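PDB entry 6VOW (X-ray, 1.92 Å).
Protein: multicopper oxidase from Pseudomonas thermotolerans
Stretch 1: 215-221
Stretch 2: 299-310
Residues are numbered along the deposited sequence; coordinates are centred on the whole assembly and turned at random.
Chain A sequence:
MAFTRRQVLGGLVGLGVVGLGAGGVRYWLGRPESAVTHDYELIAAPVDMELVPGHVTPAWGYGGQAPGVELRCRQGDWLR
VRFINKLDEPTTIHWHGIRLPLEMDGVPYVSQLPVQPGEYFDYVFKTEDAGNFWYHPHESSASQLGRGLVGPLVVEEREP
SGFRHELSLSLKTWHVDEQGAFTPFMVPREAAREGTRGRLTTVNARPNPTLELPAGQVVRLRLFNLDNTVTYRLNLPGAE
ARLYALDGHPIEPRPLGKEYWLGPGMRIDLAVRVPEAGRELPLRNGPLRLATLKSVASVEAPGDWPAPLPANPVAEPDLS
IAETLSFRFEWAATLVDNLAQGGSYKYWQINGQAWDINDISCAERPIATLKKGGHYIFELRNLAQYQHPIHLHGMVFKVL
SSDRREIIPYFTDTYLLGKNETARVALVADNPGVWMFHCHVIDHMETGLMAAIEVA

Stretch 1 215-221: AGQVVRL
Stretch 2 (299-310) VEAPGDWPAPLP

Residues that touch across these two stretches are at least 83 positions apart in the chain. A turn leading into a strand (218-221, continuing beyond the stretch) meets an irregular, proline-rich segment without helix or strand, burying 406 Å² in total. The backbones come closest at Gly216 and Pro302, whose CA atoms lie 4.8 Å apart, and both chains then advance in the same general sense, ending with Arg220 beside Leu309. Stretch 2 is extended: Glu300 -67/140, Ala301 -57/142, Pro302 -58/124, Gly303 -101/166, Asp304 -86/166, Trp305 -52/131, Pro306 -59/152, Leu309 -58/137.

Ala215 (phi/psi -61/146) leads in without touching the partner. Gly216 takes 79/-20, where a CB would be jammed against the preceding carbonyl oxygen; that alone calls for glycine. A CB would also sit 3.6 Å from Pro302 CG. Without one, the backbone can pack close, with Gly216 O 3.7 Å from Pro302 CB.

Gln217 (-85/156) supplies the direct polar link. Its CA-to-CB bond points sideways, but chi1 -143°, chi2 91° and chi3 129° bring the amide to stretch 2. Gln217 NE2 donates a hydrogen bond to Ala301 O at 2.7 Å, short but weak because the N-H...O angle is only 123°. Gln217 OE1 lies 3.0 Å from Glu300 CB and is hydrogen-bonded elsewhere in the structure. Glu300 is modelled only to CB.

Val218 (-91/126, chi1 t) opens the strand, its CA-to-CB bond directed toward stretch 2, which covers 90 Å² of it, the most of any residue here. One water couples the backbones, accepting from Val218 N at 2.8 Å and, weakly, from Gly303 N at 3.2 Å. The methyls, pointing elsewhere, meet an apolar surface. Val218 CG2 stands over one face of Trp305, 4.2 Å from the centroid of the six-membered ring and 10° off its normal, a CH-pi contact. Val218 CG1 packs 4.0 Å from Trp305 CE3 and 3.8 Å from Pro306 CD. Trp305 starts with CA-to-CB pointing away; chi1 -70° (m) and chi2 101° bring its indole back. The branched valine thus suits a site where indole and proline ring must both be met.

Val219 (-119/134, chi1 t) is buried but out of reach. Arg220 (-90/110) extends through t, t, t with chi4 163°, so a sideways start ends near Leu309: Arg220 NH2 is 3.7 Å from Leu309 CD1, oblique to the guanidinium. NE, NH1 and NH2 are hydrogen-bonded elsewhere; Leu309 (m, t), its CA-to-CB bond toward stretch 1, adds an apolar contact. Leu221 (-95/117; m, t) makes none.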

ATOM      1  N   ALA A 215     -25.297  13.702   2.103  1.00 48.97           N
ATOM      2  CA  ALA A 215     -25.711  13.693   3.520  1.00 52.38           C
ATOM      3  C   ALA A 215     -26.523  12.487   3.904  1.00 47.08           C
ATOM      4  O   ALA A 215     -27.256  11.970   3.140  1.00 57.51           O
ATOM      5  CB  ALA A 215     -26.505  14.926   3.873  1.00 63.53           C
ATOM      6  N   GLY A 216     -26.363  12.040   5.120  1.00 49.43           N
ATOM      7  CA  GLY A 216     -27.101  10.969   5.601  1.00 45.27           C
ATOM      8  C   GLY A 216     -26.543   9.661   5.104  1.00 55.98           C
ATOM      9  O   GLY A 216     -26.786   8.643   5.746  1.00 63.78           O
ATOM     10  N   GLN A 217     -25.755   9.644   4.030  1.00 48.05           N
ATOM     11  CA  GLN A 217     -25.442   8.342   3.391  1.00 56.54           C
ATOM     12  C   GLN A 217     -24.234   7.659   4.088  1.00 50.22           C
ATOM     13  O   GLN A 217     -23.437   8.350   4.745  1.00 64.55           O
ATOM     14  CB  GLN A 217     -25.233   8.598   1.897  1.00 61.96           C
ATOM     15  CG  GLN A 217     -25.750   7.518   0.955  1.00 76.14           C
ATOM     16  CD  GLN A 217     -27.140   7.707   0.488  1.00 76.56           C
ATOM     17  OE1 GLN A 217     -27.434   7.654  -0.724  1.00 76.15           O
ATOM     18  NE2 GLN A 217     -28.021   7.924   1.426  1.00 54.85           N
ATOM     19  N   VAL A 218     -24.084   6.331   4.021  1.00 50.74           N
ATOM     20  CA  VAL A 218     -22.807   5.701   4.426  1.00 44.29           C
ATOM     21  C   VAL A 218     -21.855   5.562   3.217  1.00 48.52           C
ATOM     22  O   VAL A 218     -22.194   5.034   2.189  1.00 47.84           O
ATOM     23  CB  VAL A 218     -23.023   4.345   5.141  1.00 49.28           C
ATOM     24  CG1 VAL A 218     -21.742   3.573   5.341  1.00 50.61           C
ATOM     25  CG2 VAL A 218     -23.644   4.559   6.513  1.00 57.26           C
ATOM     26  N   VAL A 219     -20.634   6.081   3.354  1.00 46.46           N
ATOM     27  CA  VAL A 219     -19.739   6.168   2.249  1.00 41.38           C
ATOM     28  C   VAL A 219     -18.545   5.371   2.590  1.00 42.08           C
ATOM     29  O   VAL A 219     -18.067   5.478   3.640  1.00 45.14           O
ATOM     30  CB  VAL A 219     -19.280   7.586   1.950  1.00 48.51           C
ATOM     31  CG1 VAL A 219     -18.233   7.525   0.847  1.00 54.95           C
ATOM     32  CG2 VAL A 219     -20.478   8.471   1.556  1.00 49.23           C
ATOM     33  N   ARG A 220     -18.087   4.561   1.668  1.00 44.87           N
ATOM     34  CA  ARG A 220     -16.858   3.791   1.818  1.00 40.62           C
ATOM     35  C   ARG A 220     -15.717   4.622   1.280  1.00 40.31           C
ATOM     36  O   ARG A 220     -15.634   4.872   0.061  1.00 45.31           O
ATOM     37  CB  ARG A 220     -16.986   2.598   0.951  1.00 38.57           C
ATOM     38  CG  ARG A 220     -15.757   1.768   0.888  1.00 44.74           C
ATOM     39  CD  ARG A 220     -16.031   0.690  -0.103  1.00 45.12           C
ATOM     40  NE  ARG A 220     -15.126  -0.422   0.071  1.00 41.10           N
ATOM     41  CZ  ARG A 220     -15.361  -1.610  -0.449  1.00 46.85           C
ATOM     42  NH1 ARG A 220     -16.506  -1.816  -1.117  1.00 42.41           N
ATOM     43  NH2 ARG A 220     -14.482  -2.607  -0.274  1.00 40.70           N
ATOM     44  N   LEU A 221     -14.866   5.073   2.182  1.00 40.00           N
ATOM     45  CA  LEU A 221     -13.692   5.863   1.825  1.00 41.79           C
ATOM     46  C   LEU A 221     -12.580   4.891   1.719  1.00 38.01           C
ATOM     47  O   LEU A 221     -12.229   4.185   2.686  1.00 41.36           O
ATOM     48  CB  LEU A 221     -13.332   6.878   2.937  1.00 41.04           C
ATOM     49  CG  LEU A 221     -14.342   7.916   3.333  1.00 42.21           C
ATOM     50  CD1 LEU A 221     -13.719   8.829   4.378  1.00 41.96           C
ATOM     51  CD2 LEU A 221     -14.704   8.669   2.095  1.00 47.98           C
ATOM     52  N   VAL A 299     -31.127  13.725  -1.728  1.00 83.18           N
ATOM     53  CA  VAL A 299     -32.519  13.325  -1.507  1.00 74.99           C
ATOM     54  C   VAL A 299     -32.598  11.802  -1.246  1.00 72.94           C
ATOM     55  O   VAL A 299     -33.687  11.305  -0.974  1.00 63.24           O
ATOM     56  CB  VAL A 299     -33.432  13.784  -2.680  1.00 85.00           C
ATOM     57  CG1 VAL A 299     -33.417  12.781  -3.852  1.00 83.02           C
ATOM     58  CG2 VAL A 299     -34.852  14.068  -2.179  1.00 86.93           C
ATOM     59  N   GLU A 300     -31.454  11.087  -1.296  1.00 56.40           N
ATOM     60  CA  GLU A 300     -31.428   9.644  -1.033  1.00 52.79           C
ATOM     61  C   GLU A 300     -31.753   9.328   0.416  1.00 65.04           C
ATOM     62  O   GLU A 300     -31.299  10.003   1.334  1.00 75.53           O
ATOM     63  CB  GLU A 300     -30.032   9.072  -1.317  1.00 57.66           C
ATOM     64  N   ALA A 301     -32.516   8.278   0.645  1.00 75.36           N
ATOM     65  CA  ALA A 301     -32.726   7.815   2.020  1.00 74.68           C
ATOM     66  C   ALA A 301     -31.369   7.516   2.676  1.00 66.30           C
ATOM     67  O   ALA A 301     -30.458   7.028   2.007  1.00 68.48           O
ATOM     68  CB  ALA A 301     -33.611   6.579   2.044  1.00 70.35           C
ATOM     69  N   PRO A 302     -31.226   7.833   3.971  1.00 65.50           N
ATOM     70  CA  PRO A 302     -30.131   7.291   4.767  1.00 67.05           C
ATOM     71  C   PRO A 302     -30.106   5.736   4.822  1.00 66.95           C
ATOM     72  O   PRO A 302     -31.071   5.113   5.221  1.00 60.61           O
ATOM     73  CB  PRO A 302     -30.411   7.852   6.174  1.00 63.94           C
ATOM     74  CG  PRO A 302     -31.320   9.021   6.004  1.00 65.19           C
ATOM     75  CD  PRO A 302     -32.048   8.822   4.714  1.00 69.78           C
ATOM     76  N   GLY A 303     -29.001   5.114   4.435  1.00 59.98           N
ATOM     77  CA  GLY A 303     -28.979   3.677   4.319  1.00 53.41           C
ATOM     78  C   GLY A 303     -28.306   3.151   5.538  1.00 56.04           C
ATOM     79  O   GLY A 303     -27.627   3.916   6.255  1.00 65.89           O
ATOM     80  N   ASP A 304     -28.419   1.846   5.776  1.00 54.56           N
ATOM     81  CA  ASP A 304     -27.850   1.297   7.010  1.00 62.38           C
ATOM     82  C   ASP A 304     -26.378   0.989   6.741  1.00 53.63           C
ATOM     83  O   ASP A 304     -25.888   0.973   5.586  1.00 55.25           O
ATOM     84  CB  ASP A 304     -28.621   0.039   7.505  1.00 71.51           C
ATOM     85  CG  ASP A 304     -29.057   0.121   9.016  1.00 87.87           C
ATOM     86  OD1 ASP A 304     -28.256   0.492   9.930  1.00 89.14           O
ATOM     87  OD2 ASP A 304     -30.231  -0.208   9.277  1.00 80.06           O
ATOM     88  N   TRP A 305     -25.667   0.770   7.838  1.00 53.09           N
ATOM     89  CA  TRP A 305     -24.302   0.242   7.819  1.00 52.35           C
ATOM     90  C   TRP A 305     -24.320  -1.018   6.982  1.00 50.52           C
ATOM     91  O   TRP A 305     -25.218  -1.801   7.170  1.00 53.70           O
ATOM     92  CB  TRP A 305     -23.819  -0.062   9.271  1.00 51.78           C
ATOM     93  CG  TRP A 305     -23.610   1.188  10.025  1.00 55.71           C
ATOM     94  CD1 TRP A 305     -24.439   1.704  10.913  1.00 51.59           C
ATOM     95  CD2 TRP A 305     -22.529   2.119   9.849  1.00 53.70           C
ATOM     96  NE1 TRP A 305     -23.961   2.895  11.340  1.00 68.20           N
ATOM     97  CE2 TRP A 305     -22.774   3.176  10.702  1.00 63.48           C
ATOM     98  CE3 TRP A 305     -21.375   2.140   9.043  1.00 48.32           C
ATOM     99  CZ2 TRP A 305     -21.894   4.290  10.812  1.00 66.45           C
ATOM    100  CZ3 TRP A 305     -20.486   3.245   9.126  1.00 45.83           C
ATOM    101  CH2 TRP A 305     -20.751   4.308  10.020  1.00 50.32           C
ATOM    102  N   PRO A 306     -23.392  -1.167   6.006  1.00 54.17           N
ATOM    103  CA  PRO A 306     -23.284  -2.497   5.347  1.00 45.57           C
ATOM    104  C   PRO A 306     -22.960  -3.683   6.257  1.00 46.77           C
ATOM    105  O   PRO A 306     -22.339  -3.560   7.275  1.00 52.64           O
ATOM    106  CB  PRO A 306     -22.181  -2.263   4.309  1.00 44.01           C
ATOM    107  CG  PRO A 306     -22.448  -0.846   3.867  1.00 49.20           C
ATOM    108  CD  PRO A 306     -22.760  -0.099   5.171  1.00 51.97           C
ATOM    109  N   ALA A 307     -23.376  -4.861   5.894  1.00 47.94           N
ATOM    110  CA  ALA A 307     -22.840  -6.065   6.539  1.00 45.10           C
ATOM    111  C   ALA A 307     -21.286  -6.130   6.363  1.00 47.30           C
ATOM    112  O   ALA A 307     -20.734  -5.427   5.502  1.00 47.22           O
ATOM    113  CB  ALA A 307     -23.446  -7.273   5.898  1.00 51.49           C
ATOM    114  N   PRO A 308     -20.594  -6.967   7.196  1.00 43.33           N
ATOM    115  CA  PRO A 308     -19.166  -7.233   7.021  1.00 42.40           C
ATOM    116  C   PRO A 308     -18.877  -7.623   5.601  1.00 46.88           C
ATOM    117  O   PRO A 308     -19.613  -8.415   5.039  1.00 52.09           O
ATOM    118  CB  PRO A 308     -18.892  -8.414   7.957  1.00 39.63           C
ATOM    119  CG  PRO A 308     -19.948  -8.290   9.046  1.00 47.90           C
ATOM    120  CD  PRO A 308     -21.072  -7.392   8.532  1.00 40.81           C
ATOM    121  N   LEU A 309     -17.841  -7.064   5.001  1.00 44.63           N
ATOM    122  CA  LEU A 309     -17.366  -7.571   3.721  1.00 37.84           C
ATOM    123  C   LEU A 309     -16.999  -9.054   3.869  1.00 42.17           C
ATOM    124  O   LEU A 309     -16.421  -9.474   4.900  1.00 50.48           O
ATOM    125  CB  LEU A 309     -16.214  -6.717   3.199  1.00 41.48           C
ATOM    126  CG  LEU A 309     -16.631  -5.249   2.932  1.00 39.59           C
ATOM    127  CD1 LEU A 309     -15.388  -4.339   2.857  1.00 45.97           C
ATOM    128  CD2 LEU A 309     -17.426  -5.126   1.653  1.00 45.43           C
ATOM    129  N   PRO A 310     -17.386  -9.878   2.891  1.00 50.63           N
ATOM    130  CA  PRO A 310     -16.969 -11.280   2.919  1.00 43.55           C
ATOM    131  C   PRO A 310     -15.452 -11.450   2.837  1.00 46.35           C
ATOM    132  O   PRO A 310     -14.750 -10.771   2.073  1.00 46.32           O
ATOM    133  CB  PRO A 310     -17.593 -11.855   1.686  1.00 48.82           C
ATOM    134  CG  PRO A 310     -18.129 -10.687   0.862  1.00 49.14           C
ATOM    135  CD  PRO A 310     -18.196  -9.508   1.689  1.00 46.91           C
TER
HETATM  136  O   HOH W   1     -26.227   4.817   2.953  1.00 52.92           O